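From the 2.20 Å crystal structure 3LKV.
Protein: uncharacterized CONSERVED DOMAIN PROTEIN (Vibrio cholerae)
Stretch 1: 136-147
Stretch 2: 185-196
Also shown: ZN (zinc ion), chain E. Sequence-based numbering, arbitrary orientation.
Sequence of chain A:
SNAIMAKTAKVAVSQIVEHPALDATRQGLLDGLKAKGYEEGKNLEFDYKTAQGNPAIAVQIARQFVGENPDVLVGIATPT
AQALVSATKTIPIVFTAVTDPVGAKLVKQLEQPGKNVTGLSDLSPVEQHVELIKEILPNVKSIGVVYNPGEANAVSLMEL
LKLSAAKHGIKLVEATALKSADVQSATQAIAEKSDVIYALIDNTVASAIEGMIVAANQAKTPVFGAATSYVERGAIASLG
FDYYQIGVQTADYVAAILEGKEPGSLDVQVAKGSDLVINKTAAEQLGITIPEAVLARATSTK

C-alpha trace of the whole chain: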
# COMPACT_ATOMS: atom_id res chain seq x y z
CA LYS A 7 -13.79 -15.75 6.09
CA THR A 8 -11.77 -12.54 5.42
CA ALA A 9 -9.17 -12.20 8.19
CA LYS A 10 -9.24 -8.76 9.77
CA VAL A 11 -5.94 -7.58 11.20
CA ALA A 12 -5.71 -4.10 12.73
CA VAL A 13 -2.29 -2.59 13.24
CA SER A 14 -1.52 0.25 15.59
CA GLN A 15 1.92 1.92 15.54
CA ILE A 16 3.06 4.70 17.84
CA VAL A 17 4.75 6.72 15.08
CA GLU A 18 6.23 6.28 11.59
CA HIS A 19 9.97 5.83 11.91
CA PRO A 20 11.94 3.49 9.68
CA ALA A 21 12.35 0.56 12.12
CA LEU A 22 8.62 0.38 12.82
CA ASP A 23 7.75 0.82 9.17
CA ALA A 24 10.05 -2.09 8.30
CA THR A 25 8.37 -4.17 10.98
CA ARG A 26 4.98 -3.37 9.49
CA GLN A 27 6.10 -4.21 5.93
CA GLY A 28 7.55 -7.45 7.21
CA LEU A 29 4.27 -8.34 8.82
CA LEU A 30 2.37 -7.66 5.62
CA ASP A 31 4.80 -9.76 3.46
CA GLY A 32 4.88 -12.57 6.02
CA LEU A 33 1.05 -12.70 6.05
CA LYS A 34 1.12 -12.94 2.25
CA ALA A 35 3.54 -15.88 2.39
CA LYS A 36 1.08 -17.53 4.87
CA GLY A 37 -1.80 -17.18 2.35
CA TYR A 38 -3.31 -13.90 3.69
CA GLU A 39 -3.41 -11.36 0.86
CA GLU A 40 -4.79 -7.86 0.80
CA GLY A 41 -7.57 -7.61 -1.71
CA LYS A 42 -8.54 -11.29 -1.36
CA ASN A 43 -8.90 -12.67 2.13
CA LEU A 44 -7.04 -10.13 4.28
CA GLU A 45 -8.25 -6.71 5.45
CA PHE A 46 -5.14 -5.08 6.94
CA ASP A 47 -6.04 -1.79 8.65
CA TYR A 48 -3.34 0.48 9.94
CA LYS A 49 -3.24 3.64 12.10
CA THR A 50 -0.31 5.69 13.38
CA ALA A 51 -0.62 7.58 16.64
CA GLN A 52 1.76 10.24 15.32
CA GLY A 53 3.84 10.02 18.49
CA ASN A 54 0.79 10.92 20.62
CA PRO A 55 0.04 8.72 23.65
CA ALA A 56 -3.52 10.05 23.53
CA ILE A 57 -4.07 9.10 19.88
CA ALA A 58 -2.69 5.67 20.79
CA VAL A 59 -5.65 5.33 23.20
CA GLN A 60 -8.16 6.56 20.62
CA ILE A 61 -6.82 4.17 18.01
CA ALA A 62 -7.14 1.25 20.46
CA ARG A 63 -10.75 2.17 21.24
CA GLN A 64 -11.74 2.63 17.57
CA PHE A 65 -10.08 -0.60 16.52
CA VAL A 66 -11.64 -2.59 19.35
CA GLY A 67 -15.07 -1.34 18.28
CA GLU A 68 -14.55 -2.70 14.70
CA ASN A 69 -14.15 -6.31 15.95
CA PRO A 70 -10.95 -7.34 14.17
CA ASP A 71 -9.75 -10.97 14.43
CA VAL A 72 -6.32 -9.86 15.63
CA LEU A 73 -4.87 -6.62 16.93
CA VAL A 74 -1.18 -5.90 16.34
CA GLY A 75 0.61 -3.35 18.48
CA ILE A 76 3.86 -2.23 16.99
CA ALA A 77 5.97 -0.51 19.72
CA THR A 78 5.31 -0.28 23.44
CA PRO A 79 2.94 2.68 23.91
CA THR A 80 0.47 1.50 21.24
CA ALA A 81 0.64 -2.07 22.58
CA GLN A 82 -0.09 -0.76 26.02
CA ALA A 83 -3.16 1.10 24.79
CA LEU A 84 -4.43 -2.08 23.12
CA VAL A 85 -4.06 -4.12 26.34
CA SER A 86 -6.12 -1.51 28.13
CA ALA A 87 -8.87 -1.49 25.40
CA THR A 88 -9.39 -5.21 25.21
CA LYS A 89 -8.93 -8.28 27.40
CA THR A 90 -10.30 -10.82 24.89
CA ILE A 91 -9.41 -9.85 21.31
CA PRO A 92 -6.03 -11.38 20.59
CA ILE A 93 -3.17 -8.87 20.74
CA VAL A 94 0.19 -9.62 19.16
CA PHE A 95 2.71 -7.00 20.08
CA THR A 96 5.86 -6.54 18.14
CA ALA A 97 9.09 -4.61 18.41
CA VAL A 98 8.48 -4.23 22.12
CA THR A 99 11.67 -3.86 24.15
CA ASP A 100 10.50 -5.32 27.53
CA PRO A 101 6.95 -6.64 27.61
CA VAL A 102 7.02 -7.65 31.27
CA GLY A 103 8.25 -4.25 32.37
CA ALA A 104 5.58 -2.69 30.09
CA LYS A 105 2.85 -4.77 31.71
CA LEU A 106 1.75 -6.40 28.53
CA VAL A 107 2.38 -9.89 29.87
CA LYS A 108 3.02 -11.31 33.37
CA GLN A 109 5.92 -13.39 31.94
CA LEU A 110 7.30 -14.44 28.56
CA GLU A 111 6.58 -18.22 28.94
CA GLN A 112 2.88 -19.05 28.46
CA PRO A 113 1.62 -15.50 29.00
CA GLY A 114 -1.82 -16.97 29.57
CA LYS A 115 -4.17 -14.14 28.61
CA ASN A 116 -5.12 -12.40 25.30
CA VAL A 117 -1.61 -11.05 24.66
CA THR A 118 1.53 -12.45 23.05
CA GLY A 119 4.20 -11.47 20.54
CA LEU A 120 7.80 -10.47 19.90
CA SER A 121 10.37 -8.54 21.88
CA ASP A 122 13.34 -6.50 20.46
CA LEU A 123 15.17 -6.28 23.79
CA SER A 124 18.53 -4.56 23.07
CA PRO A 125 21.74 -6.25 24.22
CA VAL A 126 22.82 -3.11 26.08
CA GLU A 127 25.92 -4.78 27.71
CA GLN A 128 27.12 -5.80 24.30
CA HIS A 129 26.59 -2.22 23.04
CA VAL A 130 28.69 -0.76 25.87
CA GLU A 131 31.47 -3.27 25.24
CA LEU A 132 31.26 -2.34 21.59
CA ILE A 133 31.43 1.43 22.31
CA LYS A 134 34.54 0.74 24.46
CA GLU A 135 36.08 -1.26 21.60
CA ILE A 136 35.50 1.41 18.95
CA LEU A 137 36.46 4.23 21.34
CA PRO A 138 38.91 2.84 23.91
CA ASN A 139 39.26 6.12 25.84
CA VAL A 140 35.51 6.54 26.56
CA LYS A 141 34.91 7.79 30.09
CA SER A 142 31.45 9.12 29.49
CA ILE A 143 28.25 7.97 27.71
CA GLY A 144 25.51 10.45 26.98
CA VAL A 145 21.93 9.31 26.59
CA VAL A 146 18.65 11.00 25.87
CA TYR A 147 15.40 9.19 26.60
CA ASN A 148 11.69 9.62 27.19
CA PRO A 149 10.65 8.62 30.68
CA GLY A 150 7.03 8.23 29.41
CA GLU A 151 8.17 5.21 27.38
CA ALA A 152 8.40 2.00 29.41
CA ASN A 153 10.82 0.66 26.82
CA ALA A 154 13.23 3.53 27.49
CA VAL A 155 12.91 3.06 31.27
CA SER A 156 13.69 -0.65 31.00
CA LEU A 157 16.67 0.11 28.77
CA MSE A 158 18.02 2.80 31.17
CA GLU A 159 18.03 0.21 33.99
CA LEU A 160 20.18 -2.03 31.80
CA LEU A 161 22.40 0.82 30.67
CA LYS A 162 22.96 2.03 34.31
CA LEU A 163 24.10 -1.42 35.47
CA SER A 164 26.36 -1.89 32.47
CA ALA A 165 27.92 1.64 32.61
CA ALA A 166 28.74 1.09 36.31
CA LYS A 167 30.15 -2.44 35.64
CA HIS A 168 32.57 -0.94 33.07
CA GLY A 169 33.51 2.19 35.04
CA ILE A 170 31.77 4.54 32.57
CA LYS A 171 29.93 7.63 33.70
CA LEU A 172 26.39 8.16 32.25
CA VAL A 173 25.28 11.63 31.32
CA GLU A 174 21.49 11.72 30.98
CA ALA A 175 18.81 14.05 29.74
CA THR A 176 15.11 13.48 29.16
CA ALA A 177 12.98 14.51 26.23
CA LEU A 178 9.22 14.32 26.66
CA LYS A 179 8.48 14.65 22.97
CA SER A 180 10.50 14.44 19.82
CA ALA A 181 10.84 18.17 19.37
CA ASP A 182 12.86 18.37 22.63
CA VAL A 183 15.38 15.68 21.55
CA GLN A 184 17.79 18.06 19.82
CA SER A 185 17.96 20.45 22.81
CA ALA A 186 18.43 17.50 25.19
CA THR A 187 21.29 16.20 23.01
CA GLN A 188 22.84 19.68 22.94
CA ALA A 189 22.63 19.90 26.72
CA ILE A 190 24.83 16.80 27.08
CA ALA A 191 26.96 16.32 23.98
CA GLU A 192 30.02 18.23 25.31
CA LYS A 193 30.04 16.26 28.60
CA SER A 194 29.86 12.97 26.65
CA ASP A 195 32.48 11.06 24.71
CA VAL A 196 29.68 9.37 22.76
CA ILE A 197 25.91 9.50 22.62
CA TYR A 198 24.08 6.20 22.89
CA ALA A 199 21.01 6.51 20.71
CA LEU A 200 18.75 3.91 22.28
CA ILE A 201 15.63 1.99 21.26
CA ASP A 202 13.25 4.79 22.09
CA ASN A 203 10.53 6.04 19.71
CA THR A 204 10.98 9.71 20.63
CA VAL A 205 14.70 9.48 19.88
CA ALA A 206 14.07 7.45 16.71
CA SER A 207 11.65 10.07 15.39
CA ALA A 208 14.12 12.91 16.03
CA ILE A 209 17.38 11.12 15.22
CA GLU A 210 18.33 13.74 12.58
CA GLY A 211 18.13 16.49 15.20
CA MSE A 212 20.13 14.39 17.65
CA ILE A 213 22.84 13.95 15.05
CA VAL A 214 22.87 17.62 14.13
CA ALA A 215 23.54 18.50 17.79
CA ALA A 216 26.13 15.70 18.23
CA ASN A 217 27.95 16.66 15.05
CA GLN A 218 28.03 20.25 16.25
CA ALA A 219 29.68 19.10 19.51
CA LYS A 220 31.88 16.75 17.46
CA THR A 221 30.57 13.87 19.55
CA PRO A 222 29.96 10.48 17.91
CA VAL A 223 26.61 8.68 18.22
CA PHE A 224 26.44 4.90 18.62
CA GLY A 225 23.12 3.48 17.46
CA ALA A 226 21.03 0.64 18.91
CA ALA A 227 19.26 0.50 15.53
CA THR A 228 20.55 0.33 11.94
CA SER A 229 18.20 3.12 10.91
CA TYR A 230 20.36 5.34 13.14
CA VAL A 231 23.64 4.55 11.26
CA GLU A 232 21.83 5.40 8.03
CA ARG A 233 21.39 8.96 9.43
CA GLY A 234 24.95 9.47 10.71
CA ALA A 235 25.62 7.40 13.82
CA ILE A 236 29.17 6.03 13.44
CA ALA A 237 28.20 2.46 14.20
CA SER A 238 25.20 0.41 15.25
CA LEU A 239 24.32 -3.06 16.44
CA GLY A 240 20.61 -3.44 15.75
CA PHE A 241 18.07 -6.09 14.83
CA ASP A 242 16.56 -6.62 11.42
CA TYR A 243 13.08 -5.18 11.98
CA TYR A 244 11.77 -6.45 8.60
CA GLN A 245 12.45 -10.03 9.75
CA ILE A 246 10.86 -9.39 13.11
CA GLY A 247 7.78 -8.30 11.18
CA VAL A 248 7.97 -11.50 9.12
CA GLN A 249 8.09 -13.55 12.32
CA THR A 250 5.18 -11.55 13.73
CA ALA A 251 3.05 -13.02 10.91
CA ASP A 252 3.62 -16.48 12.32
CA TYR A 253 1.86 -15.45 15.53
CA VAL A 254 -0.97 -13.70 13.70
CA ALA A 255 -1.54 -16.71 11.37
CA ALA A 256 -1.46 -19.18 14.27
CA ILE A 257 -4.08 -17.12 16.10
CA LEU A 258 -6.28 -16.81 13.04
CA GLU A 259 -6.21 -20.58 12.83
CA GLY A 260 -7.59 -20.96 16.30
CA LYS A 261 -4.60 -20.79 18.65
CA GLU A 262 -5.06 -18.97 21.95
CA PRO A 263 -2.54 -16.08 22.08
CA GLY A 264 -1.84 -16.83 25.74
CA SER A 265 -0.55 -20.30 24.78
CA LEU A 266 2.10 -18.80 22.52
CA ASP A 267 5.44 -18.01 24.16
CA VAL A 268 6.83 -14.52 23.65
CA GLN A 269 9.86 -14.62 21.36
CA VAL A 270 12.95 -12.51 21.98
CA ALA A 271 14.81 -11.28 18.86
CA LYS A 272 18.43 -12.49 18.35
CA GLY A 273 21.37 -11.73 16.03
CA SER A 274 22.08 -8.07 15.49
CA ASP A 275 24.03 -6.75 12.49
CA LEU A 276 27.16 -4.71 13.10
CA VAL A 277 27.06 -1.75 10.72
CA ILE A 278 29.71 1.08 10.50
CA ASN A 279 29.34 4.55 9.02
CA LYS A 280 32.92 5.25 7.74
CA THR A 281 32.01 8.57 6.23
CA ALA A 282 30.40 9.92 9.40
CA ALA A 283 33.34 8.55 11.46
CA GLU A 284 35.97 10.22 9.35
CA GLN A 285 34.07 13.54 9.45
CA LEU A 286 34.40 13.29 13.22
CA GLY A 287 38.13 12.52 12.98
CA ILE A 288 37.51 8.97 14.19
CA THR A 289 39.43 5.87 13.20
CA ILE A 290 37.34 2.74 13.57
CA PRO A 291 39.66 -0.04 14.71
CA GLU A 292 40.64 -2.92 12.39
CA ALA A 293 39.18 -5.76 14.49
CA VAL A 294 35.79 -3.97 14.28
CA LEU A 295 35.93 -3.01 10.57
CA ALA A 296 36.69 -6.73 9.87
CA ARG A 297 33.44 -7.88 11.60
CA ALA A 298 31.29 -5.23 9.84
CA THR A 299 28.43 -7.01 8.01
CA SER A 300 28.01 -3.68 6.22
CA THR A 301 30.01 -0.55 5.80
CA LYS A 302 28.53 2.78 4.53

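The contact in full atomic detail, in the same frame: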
# COMPACT_ATOMS: atom_id res chain seq x y z
N ILE A 136 35.37 0.43 20.02
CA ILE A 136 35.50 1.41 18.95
C ILE A 136 36.20 2.66 19.44
O ILE A 136 36.88 3.30 18.67
CB ILE A 136 34.09 1.84 18.40
CG1 ILE A 136 33.48 0.73 17.56
CG2 ILE A 136 34.17 3.13 17.57
CD1 ILE A 136 32.00 0.91 17.31
N LEU A 137 36.00 3.00 20.72
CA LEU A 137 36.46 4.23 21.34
C LEU A 137 37.07 3.88 22.68
O LEU A 137 36.42 4.05 23.71
CB LEU A 137 35.28 5.18 21.61
CG LEU A 137 34.51 5.77 20.44
CD1 LEU A 137 33.20 6.35 20.91
CD2 LEU A 137 35.38 6.84 19.76
N PRO A 138 38.34 3.44 22.69
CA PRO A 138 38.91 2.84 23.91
C PRO A 138 39.12 3.82 25.06
O PRO A 138 39.28 3.39 26.19
CB PRO A 138 40.26 2.24 23.45
CG PRO A 138 40.23 2.29 21.90
CD PRO A 138 39.32 3.49 21.59
N ASN A 139 39.11 5.11 24.78
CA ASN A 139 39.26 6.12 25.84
C ASN A 139 37.94 6.71 26.35
O ASN A 139 37.96 7.74 27.02
CB ASN A 139 40.16 7.25 25.35
CG ASN A 139 41.59 6.79 25.10
OD1 ASN A 139 42.09 6.89 23.99
ND2 ASN A 139 42.23 6.24 26.12
N VAL A 140 36.80 6.06 26.06
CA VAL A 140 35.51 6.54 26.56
C VAL A 140 35.51 6.55 28.07
O VAL A 140 35.86 5.56 28.68
CB VAL A 140 34.32 5.67 26.07
CG1 VAL A 140 33.00 6.12 26.74
CG2 VAL A 140 34.20 5.82 24.60
N LYS A 141 35.16 7.68 28.65
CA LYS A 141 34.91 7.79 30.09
C LYS A 141 33.44 8.07 30.37
O LYS A 141 32.97 7.84 31.47
CB LYS A 141 35.76 8.91 30.72
CG LYS A 141 37.27 8.75 30.45
CD LYS A 141 37.82 7.37 30.96
CE LYS A 141 39.31 7.43 31.51
NZ LYS A 141 40.28 7.88 30.47
N SER A 142 32.72 8.51 29.35
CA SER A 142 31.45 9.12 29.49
C SER A 142 30.48 8.72 28.36
O SER A 142 30.82 8.85 27.17
CB SER A 142 31.71 10.61 29.37
OG SER A 142 30.77 11.25 30.14
N ILE A 143 29.28 8.27 28.72
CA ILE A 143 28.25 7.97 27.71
C ILE A 143 27.06 8.85 27.97
O ILE A 143 26.52 8.87 29.08
CB ILE A 143 27.86 6.50 27.72
CG1 ILE A 143 29.03 5.63 27.28
CG2 ILE A 143 26.65 6.22 26.77
CD1 ILE A 143 28.73 4.10 27.35
N GLY A 144 26.68 9.58 26.94
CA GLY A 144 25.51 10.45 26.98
C GLY A 144 24.30 9.69 26.48
O GLY A 144 24.43 8.82 25.59
N VAL A 145 23.14 9.98 27.05
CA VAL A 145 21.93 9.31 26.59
C VAL A 145 20.75 10.19 26.80
O VAL A 145 20.66 10.88 27.81
CB VAL A 145 21.74 7.89 27.25
CG1 VAL A 145 21.73 7.98 28.72
CG2 VAL A 145 20.44 7.20 26.74
N VAL A 146 19.89 10.25 25.80
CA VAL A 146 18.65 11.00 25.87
C VAL A 146 17.52 9.96 25.80
O VAL A 146 17.57 9.05 25.02
CB VAL A 146 18.52 11.95 24.67
CG1 VAL A 146 17.15 12.67 24.69
CG2 VAL A 146 19.70 12.98 24.69
N TYR A 147 16.50 10.13 26.60
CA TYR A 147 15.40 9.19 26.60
C TYR A 147 14.13 9.83 27.09
O TYR A 147 14.14 10.93 27.64
CB TYR A 147 15.75 7.97 27.45
CG TYR A 147 15.69 8.21 28.90
CD1 TYR A 147 14.53 7.93 29.62
CD2 TYR A 147 16.78 8.68 29.60
CE1 TYR A 147 14.48 8.12 31.00
CE2 TYR A 147 16.73 8.89 30.97
CZ TYR A 147 15.58 8.62 31.65
OH TYR A 147 15.54 8.81 33.01
N SER A 185 17.52 19.68 21.64
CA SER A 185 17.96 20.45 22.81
C SER A 185 18.56 19.55 23.91
O SER A 185 19.55 19.93 24.51
CB SER A 185 16.79 21.15 23.48
OG SER A 185 16.25 22.05 22.60
N ALA A 186 17.90 18.45 24.23
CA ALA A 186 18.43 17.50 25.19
C ALA A 186 19.82 17.00 24.76
O ALA A 186 20.73 16.97 25.56
CB ALA A 186 17.46 16.30 25.37
N THR A 187 19.98 16.61 23.51
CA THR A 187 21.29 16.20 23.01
C THR A 187 22.34 17.31 23.19
O THR A 187 23.44 17.08 23.68
CB THR A 187 21.21 15.84 21.55
OG1 THR A 187 20.18 14.86 21.39
CG2 THR A 187 22.57 15.29 21.02
N GLN A 188 21.97 18.52 22.79
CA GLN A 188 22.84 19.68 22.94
C GLN A 188 23.25 19.87 24.39
O GLN A 188 24.40 20.16 24.66
CB GLN A 188 22.14 20.92 22.45
CG GLN A 188 23.00 22.12 22.47
CD GLN A 188 22.20 23.37 22.25
OE1 GLN A 188 21.23 23.64 22.97
NE2 GLN A 188 22.58 24.14 21.25
N ALA A 189 22.31 19.74 25.31
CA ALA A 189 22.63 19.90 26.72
C ALA A 189 23.72 18.94 27.20
O ALA A 189 24.37 19.20 28.22
CB ALA A 189 21.37 19.74 27.61
N ILE A 190 23.91 17.81 26.53
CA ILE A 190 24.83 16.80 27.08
C ILE A 190 26.02 16.42 26.20
O ILE A 190 26.91 15.70 26.67
CB ILE A 190 24.07 15.47 27.45
CG1 ILE A 190 23.49 14.77 26.21
CG2 ILE A 190 23.00 15.77 28.46
CD1 ILE A 190 23.02 13.29 26.48
N ALA A 191 26.02 16.86 24.95
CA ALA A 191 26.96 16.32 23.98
C ALA A 191 28.41 16.67 24.36
O ALA A 191 29.28 15.86 24.16
CB ALA A 191 26.63 16.79 22.57
N GLU A 192 28.65 17.82 24.96
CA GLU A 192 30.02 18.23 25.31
C GLU A 192 30.54 17.55 26.59
O GLU A 192 31.75 17.45 26.79
CB GLU A 192 30.13 19.77 25.40
CG GLU A 192 29.89 20.52 24.00
CD GLU A 192 30.92 20.19 22.91
OE1 GLU A 192 31.73 19.22 23.03
OE2 GLU A 192 30.93 20.91 21.89
N LYS A 193 29.64 17.07 27.43
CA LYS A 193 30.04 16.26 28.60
C LYS A 193 30.11 14.76 28.25
O LYS A 193 30.39 13.95 29.12
CB LYS A 193 29.03 16.41 29.76
CG LYS A 193 28.78 17.86 30.31
CD LYS A 193 27.27 18.08 30.56
CE LYS A 193 26.95 18.95 31.78
NZ LYS A 193 27.30 20.39 31.65
N SER A 194 29.90 14.38 27.00
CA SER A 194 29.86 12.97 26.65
C SER A 194 30.93 12.63 25.66
O SER A 194 31.19 13.41 24.79
CB SER A 194 28.51 12.62 26.07
OG SER A 194 27.50 12.97 26.98
N ASP A 195 31.55 11.48 25.77
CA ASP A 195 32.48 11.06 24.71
C ASP A 195 31.72 10.45 23.57
O ASP A 195 32.24 10.41 22.47
CB ASP A 195 33.54 10.08 25.24
CG ASP A 195 34.42 10.72 26.33
OD1 ASP A 195 35.01 11.77 26.02
OD2 ASP A 195 34.50 10.21 27.47
N VAL A 196 30.50 9.97 23.82
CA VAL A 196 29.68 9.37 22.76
C VAL A 196 28.25 9.42 23.22
O VAL A 196 28.00 9.37 24.41
CB VAL A 196 30.12 7.92 22.47
CG1 VAL A 196 30.09 7.05 23.75
CG2 VAL A 196 29.29 7.31 21.34
ZN ZN E . 31.35 15.09 23.46
O HOH W 1 33.13 16.59 24.29
O HOH W 2 33.01 14.07 22.22

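Where a chain leaves a helix, the polar groups of the turn that follows must find partners, and this contact shows how a neighbouring strand can supply them. Strand 142-147 runs nearly antiparallel to the helix that enters the second stretch at Ser185, and most of the hydrogen bonding falls on the segment that follows the helix. Ser142 is used twice: its hydroxyl OG donates to Lys193 O at 2.9 Å, while its carbonyl O accepts from Asp195 N at 3.1 Å. Asp195 answers with its side chain, OD2 accepting from Lys141 N at 2.9 Å, so that a backbone amide just before the strand is satisfied by a carboxylate. Two residues after Ser142, Gly144 N donates to Val196 O at 2.9 Å in an almost straight bond.

Ser194 turns its hydroxyl back on its own stretch, OG donating to Ile190 O at 2.8 Å. The same OG lies 3.2 Å from Gly144 CA, and a beta carbon on that glycine would clash with it. The carbonyl oxygens of Ala191 and Ser194 bind zinc, at 2.3 Å and 2.1 Å from ZN.

Apolar packing flanks this polar centre. Val146 CG1 meets Ala186 CB at 3.7 Å and its CG2 meets Ile190 CD1 at 3.8 Å, whereas Val196 packs against Leu137, Val140 and Ile143.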